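Local structure of multicopper oxidase (Uncultured bacterium, 4E9X) at residues E11-K16 against Y23-F28; G117-L122 against I141-T146; D166-N171 against D256-A261; K173-T178 against Y284-K289. The protein probably oxidises substrates one electron at a time at a mononuclear copper site and passes the electrons to a copper cluster that reduces dioxygen to water. All blocks are in the same frame, centred on the assembly; numbering follows the deposited sequence. Where two conformers were deposited one is given.

Interaction 1: E11-K16 against Y23-F28; sequences EEVTIK and YKVFGF
V13 and V25 share one rotamer (chi1 -62° and -64°), with CG2 set between the backbone N and the carbonyl carbon, and this brings the two CG2 methyls together at 3.7 Å. I15 also places CG1 in that crowded position, and its CD1 comes within 3.9 Å of V25 CG1. Branched residues suit this buried face because their methyls fill the space beside an extended backbone. The backbones between the two faces pair antiparallel. V25 N gives V13 O a nearly straight bond of 2.9 Å, whereas the return bond from V13 N to V25 O is weak, at 3.3 Å. The two strands form a beta hairpin in a cupredoxin-like domain, with I15 and Y23 as the last hydrogen-bonded pair of these segments on the side of the turn. On the other face E12 and F26 run side by side, pointing the same way. E12 OE2 lies at the ring edge, in plane, 3.7 Å from F26 CE1. There it faces ring hydrogens and not the pi cloud; S54 OG hydrogen-bonds the same oxygen. F26 stacks on Y155 and meets the copper ligand H57 edge-to-face. Further along this face T14 OG1 and K24 NZ share a water, and K24 has its charge partner in D153. G27, which has no side chain, pairs with E11: G27 N donates to E11 O at 2.9 Å.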
loop_
_atom_site.group_PDB
_atom_site.type_symbol
_atom_site.label_atom_id
_atom_site.label_comp_id
_atom_site.label_asym_id
_atom_site.label_seq_id
_atom_site.Cartn_x
_atom_site.Cartn_y
_atom_site.Cartn_z
ATOM N N GLU A 11 6.040 29.765 -10.331
ATOM C CA GLU A 11 5.337 30.411 -11.442
ATOM C C GLU A 11 3.948 29.836 -11.629
ATOM O O GLU A 11 3.756 28.628 -11.419
ATOM C CB GLU A 11 6.113 30.213 -12.771
ATOM C CG GLU A 11 7.556 30.715 -12.668
ATOM C CD GLU A 11 7.747 32.213 -12.589
ATOM O OE1 GLU A 11 6.808 32.994 -12.852
ATOM O OE2 GLU A 11 8.902 32.652 -12.228
ATOM N N GLU A 12 2.991 30.663 -12.075
ATOM C CA GLU A 12 1.699 30.165 -12.494
ATOM C C GLU A 12 1.793 29.859 -13.986
ATOM O O GLU A 12 1.966 30.749 -14.805
ATOM C CB GLU A 12 0.598 31.217 -12.251
ATOM C CG GLU A 12 0.412 31.441 -10.763
ATOM C CD GLU A 12 -0.659 32.421 -10.370
ATOM O OE1 GLU A 12 -1.356 32.996 -11.244
ATOM O OE2 GLU A 12 -0.845 32.593 -9.142
ATOM N N VAL A 13 1.689 28.558 -14.295
ATOM C CA VAL A 13 1.710 28.110 -15.678
ATOM C C VAL A 13 0.652 27.041 -15.854
ATOM O O VAL A 13 0.100 26.500 -14.863
ATOM C CB VAL A 13 3.101 27.573 -16.119
ATOM C CG1 VAL A 13 4.158 28.659 -16.039
ATOM C CG2 VAL A 13 3.536 26.359 -15.273
ATOM N N THR A 14 0.347 26.749 -17.122
ATOM C CA THR A 14 -0.549 25.644 -17.490
ATOM C C THR A 14 0.251 24.570 -18.268
ATOM O O THR A 14 0.981 24.885 -19.204
ATOM C CB THR A 14 -1.693 26.203 -18.371
ATOM O OG1 THR A 14 -2.443 27.174 -17.619
ATOM C CG2 THR A 14 -2.652 25.117 -18.843
ATOM N N ILE A 15 0.045 23.330 -17.846
ATOM C CA ILE A 15 0.732 22.224 -18.479
ATOM C C ILE A 15 -0.262 21.330 -19.163
ATOM O O ILE A 15 -1.404 21.285 -18.767
ATOM C CB ILE A 15 1.609 21.398 -17.462
ATOM C CG1 ILE A 15 0.770 20.909 -16.295
ATOM C CG2 ILE A 15 2.789 22.246 -17.017
ATOM C CD1 ILE A 15 1.519 19.875 -15.438
ATOM N N LYS A 16 0.161 20.619 -20.164
ATOM C CA LYS A 16 -0.713 19.619 -20.777
ATOM C C LYS A 16 -0.403 18.278 -20.144
ATOM O O LYS A 16 0.686 17.773 -20.336
ATOM C CB LYS A 16 -0.467 19.556 -22.298
ATOM C CG LYS A 16 -1.478 18.595 -22.952
ATOM C CD LYS A 16 -1.381 18.640 -24.436
ATOM C CE LYS A 16 -2.379 19.459 -25.218
ATOM N NZ LYS A 16 -3.102 20.548 -24.539
ATOM N N TYR A 23 -3.750 21.812 -17.350
ATOM C CA TYR A 23 -3.896 21.895 -15.900
ATOM C C TYR A 23 -3.131 23.104 -15.382
ATOM O O TYR A 23 -1.952 23.274 -15.707
ATOM C CB TYR A 23 -3.384 20.584 -15.278
ATOM C CG TYR A 23 -4.169 20.173 -14.042
ATOM C CD1 TYR A 23 -5.195 19.228 -14.175
ATOM C CD2 TYR A 23 -3.931 20.668 -12.771
ATOM C CE1 TYR A 23 -5.973 18.786 -13.126
ATOM C CE2 TYR A 23 -4.706 20.244 -11.688
ATOM C CZ TYR A 23 -5.705 19.326 -11.865
ATOM O OH TYR A 23 -6.442 18.891 -10.763
ATOM N N LYS A 24 -3.760 23.956 -14.590
ATOM C CA LYS A 24 -3.097 25.081 -13.930
ATOM C C LYS A 24 -2.293 24.569 -12.749
ATOM O O LYS A 24 -2.810 23.867 -11.873
ATOM C CB LYS A 24 -4.104 26.125 -13.453
ATOM C CG LYS A 24 -4.800 26.889 -14.581
ATOM C CD LYS A 24 -5.422 28.140 -13.990
ATOM C CE LYS A 24 -5.858 29.184 -14.979
ATOM N NZ LYS A 24 -5.544 29.145 -16.399
ATOM N N VAL A 25 -1.016 24.906 -12.724
ATOM C CA VAL A 25 -0.094 24.401 -11.740
ATOM C C VAL A 25 0.735 25.555 -11.176
ATOM O O VAL A 25 0.760 26.657 -11.729
ATOM C CB VAL A 25 0.844 23.307 -12.285
ATOM C CG1 VAL A 25 -0.041 22.069 -12.685
ATOM C CG2 VAL A 25 1.718 23.788 -13.422
ATOM N N PHE A 26 1.418 25.332 -10.067
ATOM C CA PHE A 26 2.404 26.242 -9.524
ATOM C C PHE A 26 3.782 25.608 -9.736
ATOM O O PHE A 26 4.280 24.885 -8.899
ATOM C CB PHE A 26 2.145 26.498 -8.040
ATOM C CG PHE A 26 0.843 27.220 -7.729
ATOM C CD1 PHE A 26 0.557 28.475 -8.246
ATOM C CD2 PHE A 26 -0.082 26.604 -6.888
ATOM C CE1 PHE A 26 -0.624 29.145 -7.917
ATOM C CE2 PHE A 26 -1.264 27.266 -6.560
ATOM C CZ PHE A 26 -1.503 28.538 -7.070
ATOM N N GLY A 27 4.365 25.865 -10.898
ATOM C CA GLY A 27 5.581 25.124 -11.265
ATOM C C GLY A 27 6.810 25.828 -10.764
ATOM O O GLY A 27 7.031 27.029 -10.993
ATOM N N PHE A 28 7.670 25.104 -10.073
ATOM C CA PHE A 28 9.007 25.581 -9.770
ATOM C C PHE A 28 9.720 25.821 -11.105
ATOM O O PHE A 28 9.739 24.958 -11.978
ATOM C CB PHE A 28 9.742 24.552 -8.909
ATOM C CG PHE A 28 9.176 24.438 -7.483
ATOM C CD1 PHE A 28 9.226 25.536 -6.632
ATOM C CD2 PHE A 28 8.606 23.264 -7.048
ATOM C CE1 PHE A 28 8.701 25.492 -5.331
ATOM C CE2 PHE A 28 8.136 23.192 -5.759
ATOM C CZ PHE A 28 8.189 24.291 -4.872
HETATM O O HOH W 1 -5.123 27.340 -18.027
#

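Interaction 2: G117-L122 against I141-T146; sequences GMWGPL and IMMMST
The indole of W119 meets M143 and S145 obliquely along its six-membered ring, while G117 O lies over one face, 4.0 Å above the plane and offset toward the rim. M143 slides past the ring in the opposite direction and touches it three times: CB packs at 3.6 Å from W119 CZ3, SD sits near CE3 and CZ3, and the methyl CE is 3.6 Å from W119 CE3. M143 SD is 4.9 Å from the centroid of the W119 six-membered ring and 71° off its normal, an oblique Met-aromatic contact. The flexible thioether can follow the broad ring closely. At the other end S145 OG approaches W119 CZ2 to 3.5 Å; it also has a weak hydrogen bond to S169 OG. M143 CE reaches on to the backbone of G120, where no side chain intervenes, and its SD is 3.9 Å from P121 CD. P121 CB then meets I141 CD1 at 3.8 Å, two compact apolar groups crossing at about a right angle. An alanine in place of W119 would probably open a gap beside M143 and S145 and leave M143 SD and CE with less to hold them on that side. No hydrogen bond joins the segments, whose strand axes lie 8.7 Å apart: these are facing sheets, not paired strands, consistent with an interface between two cupredoxin-like domains. M118, a copper ligand, precedes W119. F194 of strand 187-195 and L36 of strand 36-40 close around P121 and I141, between strands 119-125 and 138-147.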
loop_
_atom_site.group_PDB
_atom_site.type_symbol
_atom_site.label_atom_id
_atom_site.label_comp_id
_atom_site.label_asym_id
_atom_site.label_seq_id
_atom_site.Cartn_x
_atom_site.Cartn_y
_atom_site.Cartn_z
ATOM N N GLY A 117 1.457 20.346 -8.838
ATOM C CA GLY A 117 2.752 20.055 -9.397
ATOM C C GLY A 117 3.921 20.644 -8.640
ATOM O O GLY A 117 4.999 20.773 -9.197
ATOM N N MET A 118 3.728 20.982 -7.340
ATOM C CA MET A 118 4.814 21.657 -6.593
ATOM C C MET A 118 5.786 20.673 -5.994
ATOM O O MET A 118 5.884 20.483 -4.771
ATOM C CB MET A 118 4.175 22.511 -5.475
ATOM C CG MET A 118 3.175 23.537 -6.076
ATOM S SD MET A 118 3.018 24.981 -4.989
ATOM C CE MET A 118 4.647 25.739 -5.157
ATOM N N TRP A 119 6.616 20.074 -6.876
ATOM C CA TRP A 119 7.574 19.076 -6.406
ATOM C C TRP A 119 8.615 18.852 -7.489
ATOM O O TRP A 119 8.391 19.108 -8.697
ATOM C CB TRP A 119 6.858 17.740 -6.123
ATOM C CG TRP A 119 5.717 17.336 -7.007
ATOM C CD1 TRP A 119 4.388 17.490 -6.746
ATOM C CD2 TRP A 119 5.812 16.704 -8.296
ATOM N NE1 TRP A 119 3.648 16.998 -7.783
ATOM C CE2 TRP A 119 4.477 16.489 -8.769
ATOM C CE3 TRP A 119 6.905 16.266 -9.088
ATOM C CZ2 TRP A 119 4.180 15.882 -10.010
ATOM C CZ3 TRP A 119 6.615 15.664 -10.319
ATOM C CH2 TRP A 119 5.292 15.482 -10.741
ATOM N N GLY A 120 9.772 18.385 -7.064
ATOM C CA GLY A 120 10.855 18.033 -7.965
ATOM C C GLY A 120 11.868 17.188 -7.223
ATOM O O GLY A 120 11.744 16.964 -6.032
ATOM N N PRO A 121 12.843 16.636 -7.975
ATOM C CA PRO A 121 13.813 15.702 -7.407
ATOM C C PRO A 121 15.093 16.351 -6.895
ATOM O O PRO A 121 15.577 17.307 -7.527
ATOM C CB PRO A 121 14.113 14.762 -8.610
ATOM C CG PRO A 121 14.025 15.738 -9.805
ATOM C CD PRO A 121 12.963 16.786 -9.453
ATOM N N LEU A 122 15.604 15.813 -5.792
ATOM C CA LEU A 122 16.854 16.248 -5.162
ATOM C C LEU A 122 17.751 15.018 -5.027
ATOM O O LEU A 122 17.464 14.172 -4.194
ATOM C CB LEU A 122 16.560 16.967 -3.838
ATOM C CG LEU A 122 17.779 17.239 -2.953
ATOM C CD1 LEU A 122 18.833 18.128 -3.620
ATOM C CD2 LEU A 122 17.306 17.871 -1.622
ATOM N N ILE A 141 14.526 9.052 -13.530
ATOM C CA ILE A 141 13.614 9.558 -12.481
ATOM C C ILE A 141 12.202 9.392 -12.940
ATOM O O ILE A 141 11.846 9.870 -14.028
ATOM C CB ILE A 141 13.958 11.030 -12.182
ATOM C CG1 ILE A 141 15.237 11.096 -11.297
ATOM C CG2 ILE A 141 12.795 11.793 -11.525
ATOM C CD1 ILE A 141 15.849 12.475 -11.160
ATOM N N MET A 142 11.369 8.768 -12.113
ATOM C CA MET A 142 9.932 8.582 -12.367
ATOM C C MET A 142 9.114 9.084 -11.183
ATOM O O MET A 142 9.044 8.424 -10.129
ATOM C CB MET A 142 9.575 7.102 -12.606
ATOM C CG MET A 142 10.212 6.597 -13.927
ATOM S SD MET A 142 9.477 5.021 -14.349
ATOM C CE MET A 142 10.492 4.448 -15.709
ATOM N N MET A 143 8.477 10.261 -11.348
ATOM C CA MET A 143 7.707 10.856 -10.235
ATOM C C MET A 143 6.242 10.698 -10.564
ATOM O O MET A 143 5.743 11.280 -11.565
ATOM C CB MET A 143 8.077 12.351 -10.124
ATOM C CG MET A 143 9.588 12.538 -9.910
ATOM S SD MET A 143 10.080 14.232 -9.445
ATOM C CE MET A 143 9.550 14.260 -7.735
ATOM N N MET A 144 5.544 9.894 -9.797
ATOM C CA MET A 144 4.143 9.581 -10.083
ATOM C C MET A 144 3.214 10.500 -9.324
ATOM O O MET A 144 3.500 10.872 -8.183
ATOM C CB MET A 144 3.813 8.121 -9.710
ATOM C CG MET A 144 4.069 7.117 -10.845
ATOM S SD MET A 144 5.783 6.990 -11.391
ATOM C CE MET A 144 6.533 6.328 -9.886
ATOM N N SER A 145 2.095 10.903 -9.946
ATOM C CA SER A 145 1.093 11.733 -9.294
ATOM C C SER A 145 -0.239 11.503 -10.011
ATOM O O SER A 145 -0.370 10.763 -10.988
ATOM C CB SER A 145 1.486 13.193 -9.248
ATOM O OG SER A 145 1.493 13.771 -10.540
ATOM N N THR A 146 -1.224 12.165 -9.405
ATOM C CA THR A 146 -2.599 12.060 -9.893
ATOM C C THR A 146 -3.209 13.446 -10.068
ATOM O O THR A 146 -2.715 14.437 -9.523
ATOM C CB THR A 146 -3.520 11.201 -8.973
ATOM O OG1 THR A 146 -3.842 11.961 -7.810
ATOM C CG2 THR A 146 -2.800 9.916 -8.576
#

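Interaction 3: D166-N171 against D256-A261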
loop_
_atom_site.group_PDB
_atom_site.type_symbol
_atom_site.label_atom_id
_atom_site.label_comp_id
_atom_site.label_asym_id
_atom_site.label_seq_id
_atom_site.Cartn_x
_atom_site.Cartn_y
_atom_site.Cartn_z
ATOM N N ASP A 166 -8.981 11.475 -11.661
ATOM C CA ASP A 166 -9.391 10.774 -12.842
ATOM C C ASP A 166 -8.308 10.777 -13.925
ATOM O O ASP A 166 -8.514 10.175 -14.987
ATOM C CB ASP A 166 -10.698 11.316 -13.418
ATOM C CG ASP A 166 -10.718 12.825 -13.611
ATOM O OD1 ASP A 166 -9.798 13.538 -13.205
ATOM O OD2 ASP A 166 -11.722 13.331 -14.189
ATOM N N TYR A 167 -7.154 11.369 -13.663
ATOM C CA TYR A 167 -6.009 11.258 -14.566
ATOM C C TYR A 167 -4.763 10.990 -13.709
ATOM O O TYR A 167 -4.707 11.273 -12.532
ATOM C CB TYR A 167 -5.775 12.485 -15.419
ATOM C CG TYR A 167 -6.817 12.777 -16.480
ATOM C CD1 TYR A 167 -6.560 12.545 -17.816
ATOM C CD2 TYR A 167 -8.047 13.343 -16.088
ATOM C CE1 TYR A 167 -7.526 12.838 -18.813
ATOM C CE2 TYR A 167 -8.995 13.630 -17.077
ATOM C CZ TYR A 167 -8.744 13.390 -18.423
ATOM O OH TYR A 167 -9.716 13.692 -19.366
ATOM N N PHE A 168 -3.808 10.318 -14.340
ATOM C CA PHE A 168 -2.633 9.711 -13.665
ATOM C C PHE A 168 -1.374 9.894 -14.500
ATOM O O PHE A 168 -1.491 9.868 -15.734
ATOM C CB PHE A 168 -2.881 8.218 -13.356
ATOM C CG PHE A 168 -4.222 7.999 -12.663
ATOM C CD1 PHE A 168 -4.284 8.102 -11.273
ATOM C CD2 PHE A 168 -5.375 7.765 -13.408
ATOM C CE1 PHE A 168 -5.513 7.980 -10.644
ATOM C CE2 PHE A 168 -6.614 7.650 -12.759
ATOM C CZ PHE A 168 -6.656 7.771 -11.380
ATOM N N SER A 169 -0.208 10.062 -13.897
ATOM C CA SER A 169 0.937 10.377 -14.723
ATOM C C SER A 169 2.239 9.881 -14.123
ATOM O O SER A 169 2.369 9.596 -12.925
ATOM C CB SER A 169 1.042 11.908 -14.924
ATOM O OG SER A 169 1.115 12.564 -13.627
ATOM N N VAL A 170 3.246 9.826 -15.003
ATOM C CA VAL A 170 4.636 9.834 -14.598
ATOM C C VAL A 170 5.241 11.115 -15.156
ATOM O O VAL A 170 5.045 11.443 -16.338
ATOM C CB VAL A 170 5.387 8.557 -15.064
ATOM C CG1 VAL A 170 5.244 8.292 -16.556
ATOM C CG2 VAL A 170 6.894 8.657 -14.675
ATOM N N ASN A 171 5.963 11.854 -14.334
ATOM C CA ASN A 171 6.596 13.138 -14.707
ATOM C C ASN A 171 5.589 14.044 -15.387
ATOM O O ASN A 171 5.900 14.689 -16.397
ATOM C CB ASN A 171 7.845 12.910 -15.555
ATOM C CG ASN A 171 8.902 12.183 -14.727
ATOM O OD1 ASN A 171 8.736 12.037 -13.526
ATOM N ND2 ASN A 171 9.966 11.678 -15.368
ATOM N N ASP A 256 -5.357 -0.930 -11.695
ATOM C CA ASP A 256 -6.220 -0.959 -12.901
ATOM C C ASP A 256 -6.850 0.373 -13.237
ATOM O O ASP A 256 -6.853 0.730 -14.423
ATOM C CB ASP A 256 -7.311 -2.015 -12.686
ATOM C CG ASP A 256 -6.748 -3.366 -12.275
ATOM O OD1 ASP A 256 -5.674 -3.567 -11.652
ATOM O OD2 ASP A 256 -7.447 -4.332 -12.613
ATOM N N THR A 257 -7.406 1.107 -12.258
ATOM C CA THR A 257 -8.026 2.379 -12.606
ATOM C C THR A 257 -7.035 3.447 -12.993
ATOM O O THR A 257 -7.404 4.474 -13.572
ATOM C CB THR A 257 -8.890 2.893 -11.433
ATOM O OG1 THR A 257 -7.954 3.013 -10.351
ATOM C CG2 THR A 257 -9.989 1.961 -11.016
ATOM N N HIS A 258 -5.729 3.268 -12.762
ATOM C CA HIS A 258 -4.740 4.285 -13.100
ATOM C C HIS A 258 -4.296 4.213 -14.546
ATOM O O HIS A 258 -3.642 5.161 -14.981
ATOM C CB HIS A 258 -3.488 4.083 -12.213
ATOM C CG HIS A 258 -3.797 4.404 -10.780
ATOM N ND1 HIS A 258 -2.824 4.470 -9.825
ATOM C CD2 HIS A 258 -4.971 4.703 -10.151
ATOM C CE1 HIS A 258 -3.370 4.784 -8.656
ATOM N NE2 HIS A 258 -4.684 4.933 -8.833
ATOM N N VAL A 259 -4.645 3.128 -15.280
ATOM C CA VAL A 259 -4.286 3.141 -16.714
ATOM C C VAL A 259 -5.495 3.588 -17.523
ATOM O O VAL A 259 -5.909 3.076 -18.556
ATOM C CB VAL A 259 -3.730 1.802 -17.204
ATOM C CG1 VAL A 259 -2.330 1.642 -16.550
ATOM C CG2 VAL A 259 -4.589 0.641 -16.889
ATOM N N THR A 260 -6.072 4.671 -17.023
ATOM C CA THR A 260 -7.185 5.339 -17.693
ATOM C C THR A 260 -6.884 6.841 -17.700
ATOM O O THR A 260 -6.003 7.328 -16.972
ATOM C CB THR A 260 -8.542 5.070 -17.009
ATOM O OG1 THR A 260 -8.580 5.687 -15.686
ATOM C CG2 THR A 260 -8.842 3.585 -16.845
ATOM N N ALA A 261 -7.681 7.580 -18.492
ATOM C CA ALA A 261 -7.535 9.031 -18.554
ATOM C C ALA A 261 -8.935 9.566 -18.731
ATOM O O ALA A 261 -9.534 9.338 -19.795
ATOM C CB ALA A 261 -6.683 9.419 -19.753
HETATM O O HOH W 2 -9.997 7.898 -15.424
HETATM O O HOH W 3 -4.522 9.637 -16.980
#
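T260 OG1 is gripped twice: it donates to T257 O at 2.7 Å, and it accepts from a water that also donates to D166 O, bridging the two segments. D166 and Y167 form a classic beta bulge facing W147, at the edge of the sheet that holds strand 167-170; the partner is the loop after strand 248-253, whose residues 256-258 form a short 3-10 segment. A second water repeats the bridge, accepting from F168 N at 2.8 Å and donating to T260 O. No direct hydrogen bond joins 166-171 to 256-261, so the waters do the linking, while the D166 backbone bonds to G262 just beyond. F168 provides the largest apolar surface of the contact. H258 makes an offset stack on one of its faces, with centroids 4.3 Å apart and planes at 17°. H258 CA adds a CH-pi contact 3.8 Å from the F168 ring centroid. The flat imidazole can stack while its ND1 bonds to D253 OD2, which should limit its rotation. T260 O meets the same phenyl at its edge, in plane, where it faces ring hydrogens. T257 and T260 pack on G159 and N110 of the second subunit, so the loop forms part of the subunit interface. Small A261 fits closely against Y167: its carbonyl carbon C lies over one face, 3.6 Å above the ring plane and toward the rim, and its CB is 3.6 Å from Y167 CE1.

Interaction 4: K173-T178 against Y284-K289; sequences KSFPLT and YVWKDK
The peptide bond before P176 is cis, and 173-178 faces two overlapping turns of 284-289, type I from Y284 to K287 and type II from W286 to K289. The carbonyl of P176 is the polar focus. W286 NE1 donates to P176 O at 3.2 Å, lying in the carbonyl plane on a lone pair, with the oxygen close to the plane of the indole. K289 NZ donates to the same P176 O at 2.8 Å and to T178 O at 2.9 Å, so one ammonium ties two carbonyls of the bend. Lysine suits this place: its long chain, with a bend at chi2 (57°), also passes over the indole, CE lying 3.6 Å above one face of W286. On the opposite face F175 CE1 lies 3.4 Å above the plane; the two rings are oblique, at 43°. Tryptophan suits the middle, offering two broad faces and an N-H at its edge. T178 OG1 comes to the indole edge in plane, 3.3 Å from W286 CZ2, and is itself hydrogen-bonded to I270 O. F175 and V285 reach tip to tip, while P176 CB covers the centre of one face of the F175 ring, as often happens when an aromatic residue precedes a cis proline. An alanine in place of W286 would probably leave P176 O without the indole N-H and open a gap between F175 and the K289 chain. Both segments are loops gathered beside strand 270-275, with I270 against F175 and V272 and E274 against W286, while L177 leans on K16 of strand 3-18.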
loop_
_atom_site.group_PDB
_atom_site.type_symbol
_atom_site.label_atom_id
_atom_site.label_comp_id
_atom_site.label_asym_id
_atom_site.label_seq_id
_atom_site.Cartn_x
_atom_site.Cartn_y
_atom_site.Cartn_z
ATOM N N LYS A 173 2.960 13.589 -17.219
ATOM C CA LYS A 173 2.255 13.258 -18.460
ATOM C C LYS A 173 1.586 11.898 -18.307
ATOM O O LYS A 173 2.055 10.985 -17.640
ATOM C CB LYS A 173 3.211 13.316 -19.669
ATOM C CG LYS A 173 4.091 14.577 -19.660
ATOM C CD LYS A 173 4.626 15.055 -20.995
ATOM C CE LYS A 173 5.754 16.078 -20.812
ATOM N NZ LYS A 173 5.194 17.414 -20.445
ATOM N N SER A 174 0.445 11.812 -18.992
ATOM C CA SER A 174 -0.363 10.603 -19.117
ATOM C C SER A 174 -0.181 10.001 -20.519
ATOM O O SER A 174 -0.257 10.746 -21.517
ATOM C CB SER A 174 -1.815 11.020 -18.865
ATOM O OG SER A 174 -2.753 9.958 -19.132
ATOM N N PHE A 175 0.065 8.698 -20.604
ATOM C CA PHE A 175 0.185 8.019 -21.872
ATOM C C PHE A 175 -0.993 8.380 -22.771
ATOM O O PHE A 175 -2.137 8.339 -22.297
ATOM C CB PHE A 175 0.197 6.502 -21.592
ATOM C CG PHE A 175 0.377 5.704 -22.891
ATOM C CD1 PHE A 175 1.650 5.388 -23.348
ATOM C CD2 PHE A 175 -0.715 5.294 -23.629
ATOM C CE1 PHE A 175 1.817 4.697 -24.555
ATOM C CE2 PHE A 175 -0.544 4.623 -24.824
ATOM C CZ PHE A 175 0.716 4.321 -25.307
ATOM N N PRO A 176 -0.820 8.675 -24.067
ATOM C CA PRO A 176 0.417 8.530 -24.850
ATOM C C PRO A 176 1.413 9.673 -24.854
ATOM O O PRO A 176 2.370 9.626 -25.627
ATOM C CB PRO A 176 -0.136 8.408 -26.283
ATOM C CG PRO A 176 -1.311 9.335 -26.256
ATOM C CD PRO A 176 -1.975 9.049 -24.893
ATOM N N LEU A 177 1.191 10.660 -23.998
ATOM C CA LEU A 177 2.061 11.855 -23.942
ATOM C C LEU A 177 3.309 11.627 -23.120
ATOM O O LEU A 177 4.183 12.505 -23.064
ATOM C CB LEU A 177 1.307 13.076 -23.440
ATOM C CG LEU A 177 0.111 13.506 -24.314
ATOM C CD1 LEU A 177 -0.489 14.807 -23.766
ATOM C CD2 LEU A 177 0.523 13.620 -25.777
ATOM N N THR A 178 3.436 10.489 -22.464
ATOM C CA THR A 178 4.708 10.087 -21.862
ATOM C C THR A 178 5.701 9.785 -22.984
ATOM O O THR A 178 5.403 9.904 -24.166
ATOM C CB THR A 178 4.472 8.864 -20.956
ATOM O OG1 THR A 178 3.767 7.938 -21.779
ATOM C CG2 THR A 178 3.606 9.172 -19.759
ATOM N N TYR A 284 3.213 -0.377 -34.320
ATOM C CA TYR A 284 3.671 0.024 -32.972
ATOM C C TYR A 284 3.130 1.385 -32.607
ATOM O O TYR A 284 3.269 2.366 -33.354
ATOM C CB TYR A 284 5.217 0.017 -32.918
ATOM C CG TYR A 284 5.790 0.517 -31.601
ATOM C CD1 TYR A 284 5.259 0.042 -30.385
ATOM C CD2 TYR A 284 6.834 1.438 -31.522
ATOM C CE1 TYR A 284 5.775 0.485 -29.198
ATOM C CE2 TYR A 284 7.343 1.887 -30.331
ATOM C CZ TYR A 284 6.789 1.399 -29.149
ATOM O OH TYR A 284 7.290 1.827 -27.942
ATOM N N VAL A 285 2.539 1.480 -31.425
ATOM C CA VAL A 285 1.882 2.716 -31.007
ATOM C C VAL A 285 2.823 3.929 -31.042
ATOM O O VAL A 285 2.396 5.044 -31.363
ATOM C CB VAL A 285 1.228 2.556 -29.617
ATOM C CG1 VAL A 285 2.293 2.370 -28.520
ATOM C CG2 VAL A 285 0.377 3.749 -29.204
ATOM N N TRP A 286 4.085 3.722 -30.769
ATOM C CA TRP A 286 5.030 4.851 -30.679
ATOM C C TRP A 286 5.993 4.869 -31.837
ATOM O O TRP A 286 7.099 5.450 -31.747
ATOM C CB TRP A 286 5.678 4.809 -29.300
ATOM C CG TRP A 286 4.990 5.650 -28.255
ATOM C CD1 TRP A 286 3.975 6.528 -28.403
ATOM C CD2 TRP A 286 5.336 5.656 -26.854
ATOM N NE1 TRP A 286 3.614 7.126 -27.187
ATOM C CE2 TRP A 286 4.449 6.587 -26.224
ATOM C CE3 TRP A 286 6.278 4.948 -26.092
ATOM C CZ2 TRP A 286 4.521 6.830 -24.839
ATOM C CZ3 TRP A 286 6.343 5.210 -24.726
ATOM C CH2 TRP A 286 5.483 6.131 -24.114
ATOM N N LYS A 287 5.617 4.291 -32.972
ATOM C CA LYS A 287 6.477 4.427 -34.159
ATOM C C LYS A 287 6.632 5.902 -34.527
ATOM O O LYS A 287 5.668 6.674 -34.477
ATOM C CB LYS A 287 5.869 3.617 -35.309
ATOM C CG LYS A 287 6.555 3.857 -36.648
ATOM C CD LYS A 287 5.739 3.258 -37.776
ATOM C CE LYS A 287 6.382 3.659 -39.093
ATOM N NZ LYS A 287 7.879 3.588 -39.059
ATOM N N ASP A 288 7.800 6.402 -34.863
ATOM C CA ASP A 288 7.825 7.870 -35.147
ATOM C C ASP A 288 7.407 8.830 -34.047
ATOM O O ASP A 288 7.016 10.003 -34.202
ATOM C CB ASP A 288 6.962 8.237 -36.386
ATOM C CG ASP A 288 7.483 7.532 -37.609
ATOM O OD1 ASP A 288 8.727 7.533 -37.788
ATOM O OD2 ASP A 288 6.658 6.998 -38.377
ATOM N N LYS A 289 7.484 8.420 -32.800
ATOM C CA LYS A 289 7.316 9.334 -31.639
ATOM C C LYS A 289 8.185 10.548 -31.730
ATOM O O LYS A 289 9.362 10.431 -32.095
ATOM C CB LYS A 289 7.718 8.504 -30.423
ATOM C CG LYS A 289 7.636 9.194 -29.071
ATOM C CD LYS A 289 6.205 9.739 -28.788
ATOM C CE LYS A 289 6.061 9.822 -27.291
ATOM N NZ LYS A 289 4.736 10.401 -26.934
#

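In the fold
Interactions 1 and 2 are the buried contacts, and they touch near the mononuclear copper, where F26 and F28 pack on the M118-W119 backbone and the M118 side chain. Interaction 1 is sheet pairing by backbone bonds; interaction 2, close to the chain's centre, joins facing sheets by side-chain contacts, mostly apolar, without a hydrogen bond. Interactions 3 and 4 are partly buried, involve loops and touch the second subunit. Their chemistry is mixed, with bridging waters in one and a lysine bonded to carbonyls in the other, each combined with aromatic packing. Strands 138-147 and 167-170, neighbours in one sheet, connect interactions 2 and 3 through N171, while S174 packs against F168 and A261 to join interactions 3 and 4.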